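Local coordinates for conserved protein (Geobacillus kaustophilus, PDB 2PCS) that is of unknown function but belongs to the CoxG family of Bet v 1-like proteins, holds an unidentified ligand and probably serves in ligand binding, at residues A[16-19]-A[20-24]; A[52-55]-A[56-59]; A[113-116]-A[117-121]. All coordinates share one frame; numbering follows the deposited sequence.

Contact 1: residues A[16-19]-A[20-24]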
loop_
_atom_site.group_PDB
_atom_site.type_symbol
_atom_site.label_atom_id
_atom_site.label_comp_id
_atom_site.label_asym_id
_atom_site.label_seq_id
_atom_site.Cartn_x
_atom_site.Cartn_y
_atom_site.Cartn_z
ATOM N N GLU A 16 -1.439 16.548 7.679
ATOM C CA GLU A 16 -2.419 16.953 6.680
ATOM C C GLU A 16 -1.918 16.873 5.237
ATOM O O GLU A 16 -2.657 16.534 4.352
ATOM C CB GLU A 16 -2.969 18.365 7.002
ATOM C CG GLU A 16 -3.865 19.005 5.904
ATOM C CD GLU A 16 -5.132 18.194 5.505
ATOM O OE1 GLU A 16 -5.606 17.334 6.280
ATOM O OE2 GLU A 16 -5.677 18.439 4.401
ATOM N N GLU A 17 -0.669 17.193 4.979
ATOM C CA GLU A 17 -0.208 17.129 3.586
ATOM C C GLU A 17 -0.194 15.684 3.095
ATOM O O GLU A 17 -0.587 15.412 1.954
ATOM C CB GLU A 17 1.154 17.820 3.407
ATOM C CG GLU A 17 0.997 19.361 3.396
ATOM C CD GLU A 17 2.215 20.155 3.935
ATOM O OE1 GLU A 17 3.102 19.564 4.605
ATOM O OE2 GLU A 17 2.258 21.392 3.693
ATOM N N VAL A 18 0.211 14.775 3.990
ATOM C CA VAL A 18 0.331 13.344 3.724
ATOM C C VAL A 18 -1.037 12.699 3.644
ATOM O O VAL A 18 -1.338 12.015 2.675
ATOM C CB VAL A 18 1.210 12.661 4.811
ATOM C CG1 VAL A 18 1.310 11.152 4.596
ATOM C CG2 VAL A 18 2.604 13.336 4.817
ATOM N N TRP A 19 -1.883 12.962 4.635
ATOM C CA TRP A 19 -3.240 12.419 4.639
ATOM C C TRP A 19 -4.040 12.726 3.339
ATOM O O TRP A 19 -4.716 11.830 2.786
ATOM C CB TRP A 19 -3.995 12.884 5.872
ATOM C CG TRP A 19 -5.374 12.372 5.926
ATOM C CD1 TRP A 19 -6.516 12.974 5.410
ATOM C CD2 TRP A 19 -5.798 11.143 6.528
ATOM N NE1 TRP A 19 -7.610 12.173 5.662
ATOM C CE2 TRP A 19 -7.203 11.055 6.352
ATOM C CE3 TRP A 19 -5.125 10.103 7.195
ATOM C CZ2 TRP A 19 -7.947 9.962 6.817
ATOM C CZ3 TRP A 19 -5.873 9.052 7.696
ATOM C CH2 TRP A 19 -7.268 8.976 7.494
ATOM N N SER A 20 -3.947 13.947 2.839
ATOM C CA SER A 20 -4.654 14.285 1.592
ATOM C C SER A 20 -4.132 13.540 0.335
ATOM O O SER A 20 -4.910 13.346 -0.590
ATOM C CB SER A 20 -4.648 15.792 1.314
ATOM O OG SER A 20 -3.443 16.143 0.664
ATOM N N LYS A 21 -2.847 13.142 0.307
ATOM C CA LYS A 21 -2.352 12.285 -0.796
ATOM C C LYS A 21 -2.832 10.860 -0.642
ATOM O O LYS A 21 -3.288 10.226 -1.606
ATOM C CB LYS A 21 -0.827 12.303 -0.941
ATOM C CG LYS A 21 -0.270 13.611 -1.504
ATOM C CD LYS A 21 -0.939 14.070 -2.798
ATOM C CE LYS A 21 -0.743 15.600 -3.040
ATOM N NZ LYS A 21 -1.342 16.089 -4.357
ATOM N N LEU A 22 -2.759 10.365 0.589
ATOM C CA LEU A 22 -3.123 9.006 0.865
ATOM C C LEU A 22 -4.628 8.733 0.646
ATOM O O LEU A 22 -5.041 7.582 0.461
ATOM C CB LEU A 22 -2.694 8.663 2.288
ATOM C CG LEU A 22 -1.204 8.538 2.590
ATOM C CD1 LEU A 22 -1.017 8.391 4.064
ATOM C CD2 LEU A 22 -0.551 7.345 1.832
ATOM N N MET A 23 -5.451 9.776 0.700
ATOM C CA MET A 23 -6.897 9.612 0.560
ATOM C C MET A 23 -7.408 9.996 -0.834
ATOM O O MET A 23 -8.601 9.895 -1.110
ATOM C CB MET A 23 -7.647 10.403 1.641
ATOM C CG MET A 23 -7.421 9.905 3.029
ATOM S SD MET A 23 -8.034 8.242 3.352
ATOM C CE MET A 23 -9.636 8.813 3.837
ATOM N N ASP A 24 -6.500 10.374 -1.723
ATOM C CA ASP A 24 -6.858 10.799 -3.081
ATOM C C ASP A 24 -6.746 9.655 -4.087
ATOM O O ASP A 24 -5.630 9.339 -4.503
ATOM C CB ASP A 24 -5.883 11.886 -3.497
ATOM C CG ASP A 24 -6.372 12.711 -4.666
ATOM O OD1 ASP A 24 -7.210 12.243 -5.482
ATOM O OD2 ASP A 24 -5.885 13.855 -4.772
#
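The carbonyl oxygen Val18 O is gripped by two amides. Leu22 N lies 3.0 Å from Val18 O and points its N-H at it almost straight (165°), the i to i+4 bond of an alpha helix. Lys21 N reaches the same Val18 O by a bent, weak bond. Two residues earlier, Ser20 N bonds to Glu16 O at 3.3 Å. The hydroxyl Ser20 OG adds a bond of 3.2 Å to Glu17 O, from above the carbonyl plane. Ser20 OG stands between the backbone N and the carbonyl carbon (chi1 84°), which turns it back to the preceding turn. A weak bond from Met23 N to Trp19 O follows where the helix gives out.

The side chains of Trp19 and Met23 pack one turn apart. Met23 CG sits over a face of the indole, 3.7 Å from the centroid of the Trp19 five-membered ring, a CH-pi contact. The methionine chain then bends twice. This brings Met23 SD obliquely to within 4.3 Å of the centroid of the Trp19 six-membered ring, a Met-aromatic contact, and puts Met23 CE 3.6 Å from Trp19 CZ2. An alanine in place of Trp19 takes away the indole, and Met23 would probably be left without its CH-pi and Met-aromatic partner, with a gap beside Pro72 and Leu97. Val18 and Leu22 lie side by side, with Val18 CG1 3.6 Å from Leu22 CD1. Leu22 also lies close to the unidentified ligand.

Trp19 meets the ring of Tyr76 at about 80° and touches Ile70 of strand 59-71. On helix 124-148, Val18 packs against Ile146 and Leu22 against Phe138.

Contact 2: residues A[52-55]-A[56-59]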
loop_
_atom_site.group_PDB
_atom_site.type_symbol
_atom_site.label_atom_id
_atom_site.label_comp_id
_atom_site.label_asym_id
_atom_site.label_seq_id
_atom_site.Cartn_x
_atom_site.Cartn_y
_atom_site.Cartn_z
ATOM N N ILE A 52 1.361 -6.446 -12.853
ATOM C CA ILE A 52 2.606 -6.415 -12.158
ATOM C C ILE A 52 3.681 -7.125 -12.978
ATOM O O ILE A 52 3.567 -8.339 -13.259
ATOM C CB ILE A 52 2.419 -6.987 -10.756
ATOM C CG1 ILE A 52 1.601 -5.973 -9.929
ATOM C CG2 ILE A 52 3.770 -7.256 -10.100
ATOM C CD1 ILE A 52 0.600 -6.608 -9.001
ATOM N N GLY A 53 4.700 -6.341 -13.364
ATOM C CA GLY A 53 5.828 -6.793 -14.184
ATOM C C GLY A 53 6.973 -7.460 -13.419
ATOM O O GLY A 53 7.763 -8.188 -14.009
ATOM N N ILE A 54 7.066 -7.239 -12.112
ATOM C CA ILE A 54 8.140 -7.851 -11.346
ATOM C C ILE A 54 8.119 -9.325 -11.666
ATOM O O ILE A 54 7.166 -10.014 -11.319
ATOM C CB ILE A 54 7.973 -7.681 -9.819
ATOM C CG1 ILE A 54 8.028 -6.214 -9.433
ATOM C CG2 ILE A 54 9.070 -8.398 -9.077
ATOM C CD1 ILE A 54 7.514 -5.973 -8.006
ATOM N N ALA A 55 9.167 -9.786 -12.330
ATOM C CA ALA A 55 9.402 -11.196 -12.652
ATOM C C ALA A 55 9.002 -12.244 -11.613
ATOM O O ALA A 55 8.372 -13.211 -11.942
ATOM C CB ALA A 55 10.907 -11.400 -13.040
ATOM N N ALA A 56 9.386 -12.088 -10.364
ATOM C CA ALA A 56 9.101 -13.163 -9.398
ATOM C C ALA A 56 7.587 -13.360 -9.175
ATOM O O ALA A 56 7.157 -14.409 -8.699
ATOM C CB ALA A 56 9.798 -12.864 -8.045
ATOM N N VAL A 57 6.810 -12.309 -9.460
ATOM C CA VAL A 57 5.372 -12.309 -9.178
ATOM C C VAL A 57 4.557 -11.880 -10.387
ATOM O O VAL A 57 3.366 -11.583 -10.260
ATOM C CB VAL A 57 4.972 -11.366 -7.955
ATOM C CG1 VAL A 57 5.464 -11.931 -6.632
ATOM C CG2 VAL A 57 5.362 -9.920 -8.193
ATOM N N LYS A 58 5.219 -11.820 -11.536
ATOM C CA LYS A 58 4.633 -11.275 -12.739
ATOM C C LYS A 58 3.237 -11.893 -13.010
ATOM O O LYS A 58 3.019 -13.082 -12.811
ATOM C CB LYS A 58 5.586 -11.545 -13.894
ATOM C CG LYS A 58 5.366 -10.699 -15.103
ATOM C CD LYS A 58 6.423 -11.060 -16.125
ATOM C CE LYS A 58 6.291 -10.173 -17.368
ATOM N NZ LYS A 58 4.894 -10.228 -17.967
ATOM N N GLY A 59 2.310 -11.075 -13.465
ATOM C CA GLY A 59 0.917 -11.470 -13.480
ATOM C C GLY A 59 -0.036 -10.280 -13.500
ATOM O O GLY A 59 0.379 -9.106 -13.280
#
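Ile52 and Gly59 form an antiparallel hydrogen-bonded pair, with Ile52 N 2.9 Å from Gly59 O and Gly59 N 3.0 Å from Ile52 O. This pair closes a beta hairpin. At its far end Val57 N bonds to Ile54 O at 3.0 Å, and the backbone of Ala55 and Ala56 makes a tight turn. A long, weak bond from Lys58 N to Ala55 O follows. Gly59 has backbone angles that would jam a CB against the preceding carbonyl oxygen.

Val57 is the side chain on which the isoleucines meet. With CG1 of Val57 anti to the carbonyl carbon (chi1 -70°), CG2 falls between the backbone N and the carbonyl carbon and turns into the loop. There Val57 CG2 is 3.6 Å from Ile52 CG2 and 3.8 Å from Ile54 CB. Ile54 lies alongside Val57 and points the same way, while Ile52 crosses it at a slant. Val57 is also near the bound, unidentified ligand. Lys58 takes part through its backbone and the start of its chain: Lys58 CA makes a CA-H...O contact of 3.2 Å with Ile52 O, and Lys58 CG lies 3.6 Å from Gly53 O. The chain runs on past Gly53 O, and its end leads away.

Tyr61 OH is hydrogen-bonded to Val57 O. The hairpin joins strands 45-52 and 59-71 of the antiparallel sheet, and its loop leans on helix 124-148. There Ile54 touches Leu133 and Leu134, Ala56 touches Met126, and Val57 touches Val130.

Contact 3: residues A[113-116]-A[117-121]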
loop_
_atom_site.group_PDB
_atom_site.type_symbol
_atom_site.label_atom_id
_atom_site.label_comp_id
_atom_site.label_asym_id
_atom_site.label_seq_id
_atom_site.Cartn_x
_atom_site.Cartn_y
_atom_site.Cartn_z
ATOM N N ALA A 113 -0.853 -10.663 5.807
ATOM C CA ALA A 113 -1.289 -11.197 4.502
ATOM C C ALA A 113 -1.238 -12.705 4.380
ATOM O O ALA A 113 -0.204 -13.327 4.594
ATOM C CB ALA A 113 -0.475 -10.578 3.322
ATOM N N GLU A 114 -2.344 -13.272 3.936
ATOM C CA GLU A 114 -2.398 -14.677 3.500
ATOM C C GLU A 114 -2.152 -14.697 1.984
ATOM O O GLU A 114 -2.850 -14.028 1.243
ATOM C CB GLU A 114 -3.757 -15.288 3.910
ATOM C CG GLU A 114 -4.243 -16.460 3.053
ATOM C CD GLU A 114 -5.757 -16.785 3.256
ATOM O OE1 GLU A 114 -6.625 -15.863 3.192
ATOM O OE2 GLU A 114 -6.073 -17.988 3.474
ATOM N N VAL A 115 -1.098 -15.385 1.550
ATOM C CA VAL A 115 -0.744 -15.484 0.120
ATOM C C VAL A 115 -0.880 -16.937 -0.326
ATOM O O VAL A 115 -0.377 -17.832 0.336
ATOM C CB VAL A 115 0.702 -14.977 -0.190
ATOM C CG1 VAL A 115 0.954 -14.847 -1.722
ATOM C CG2 VAL A 115 0.980 -13.643 0.489
ATOM N N GLY A 116 -1.582 -17.174 -1.436
ATOM C CA GLY A 116 -1.819 -18.557 -1.918
ATOM C C GLY A 116 -1.540 -18.635 -3.406
ATOM O O GLY A 116 -1.289 -17.596 -4.054
ATOM N N GLY A 117 -1.594 -19.866 -3.942
ATOM C CA GLY A 117 -1.385 -20.166 -5.342
ATOM C C GLY A 117 0.063 -20.461 -5.644
ATOM O O GLY A 117 0.875 -20.596 -4.732
ATOM N N LYS A 118 0.407 -20.536 -6.928
ATOM C CA LYS A 118 1.763 -20.944 -7.273
ATOM C C LYS A 118 2.786 -19.905 -6.698
ATOM O O LYS A 118 3.872 -20.269 -6.256
ATOM C CB LYS A 118 1.966 -21.288 -8.767
ATOM C CG LYS A 118 1.748 -20.144 -9.755
ATOM C CD LYS A 118 1.941 -20.532 -11.258
ATOM C CE LYS A 118 3.229 -21.358 -11.475
ATOM N NZ LYS A 118 3.556 -21.567 -12.948
ATOM N N VAL A 119 2.376 -18.647 -6.630
ATOM C CA VAL A 119 3.237 -17.573 -6.187
ATOM C C VAL A 119 3.636 -17.705 -4.720
ATOM O O VAL A 119 4.636 -17.112 -4.312
ATOM C CB VAL A 119 2.578 -16.177 -6.448
ATOM C CG1 VAL A 119 1.505 -15.849 -5.382
ATOM C CG2 VAL A 119 3.640 -15.087 -6.540
ATOM N N ALA A 120 2.851 -18.446 -3.937
ATOM C CA ALA A 120 3.104 -18.622 -2.503
ATOM C C ALA A 120 4.429 -19.380 -2.263
ATOM O O ALA A 120 5.049 -19.280 -1.188
ATOM C CB ALA A 120 1.936 -19.365 -1.837
ATOM N N ALA A 121 4.850 -20.136 -3.281
ATOM C CA ALA A 121 5.916 -21.095 -3.133
ATOM C C ALA A 121 7.289 -20.424 -3.203
ATOM O O ALA A 121 8.271 -21.013 -2.753
ATOM C CB ALA A 121 5.801 -22.185 -4.192
#
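Val115 and Val119 meet through their CG1 methyls, and two different first torsions bring them together. In Val115, CG1 is turned away from the backbone N (chi1 -170°). In Val119, CG1 stands between the backbone N and the carbonyl carbon (chi1 78°). Val115 CG1 and Val119 CG1 are 3.8 Å apart, and the two side chains cross at about a right angle. Val119 CG1 also lies 3.6 Å from Gly116 O. With no hydrogen bond across the segments, the contact is packing.

This is where strand 104-116 ends and the chain turns toward the long helix 124-148, which packs on the sheet in the helix-grip fold of Bet v 1-like proteins. Gly117 makes the turn with a positive phi of 91°, a backbone shape that favours glycine. A 3-10 segment follows at once, its first bond running from Ala120 N to Gly117 O at 3.0 Å. It folds Ala120 back over the strand end: Ala120 CB is 3.5 Å from Val115 O and 3.8 Å from Gly116 CA.

The backbones of Gly116 and Val119 bond to Phe88 and Pro86, respectively. Val119 is buried, close to the unidentified ligand.

How the contacts relate
From the N terminus, the three contacts follow in series; none nests in or crosses another. Contact 1 lies within helix 15-22, just after the first strand. Contact 2 closes the hairpin loop between strands 45-52 and 59-71. Contact 3 turns the chain from strand 104-116 toward helix 124-148. Contact 1 lies across the chain's centre from the other two, its centre 28 Å from that of contact 2 and 31 Å from that of contact 3. Contacts 2 and 3 touch: Val57 CG1 is 3.6 Å from Val119 CG2. All three have a side chain about 4 Å from bound unidentified ligand, and contacts 1 and 2 also pack on helix 124-148.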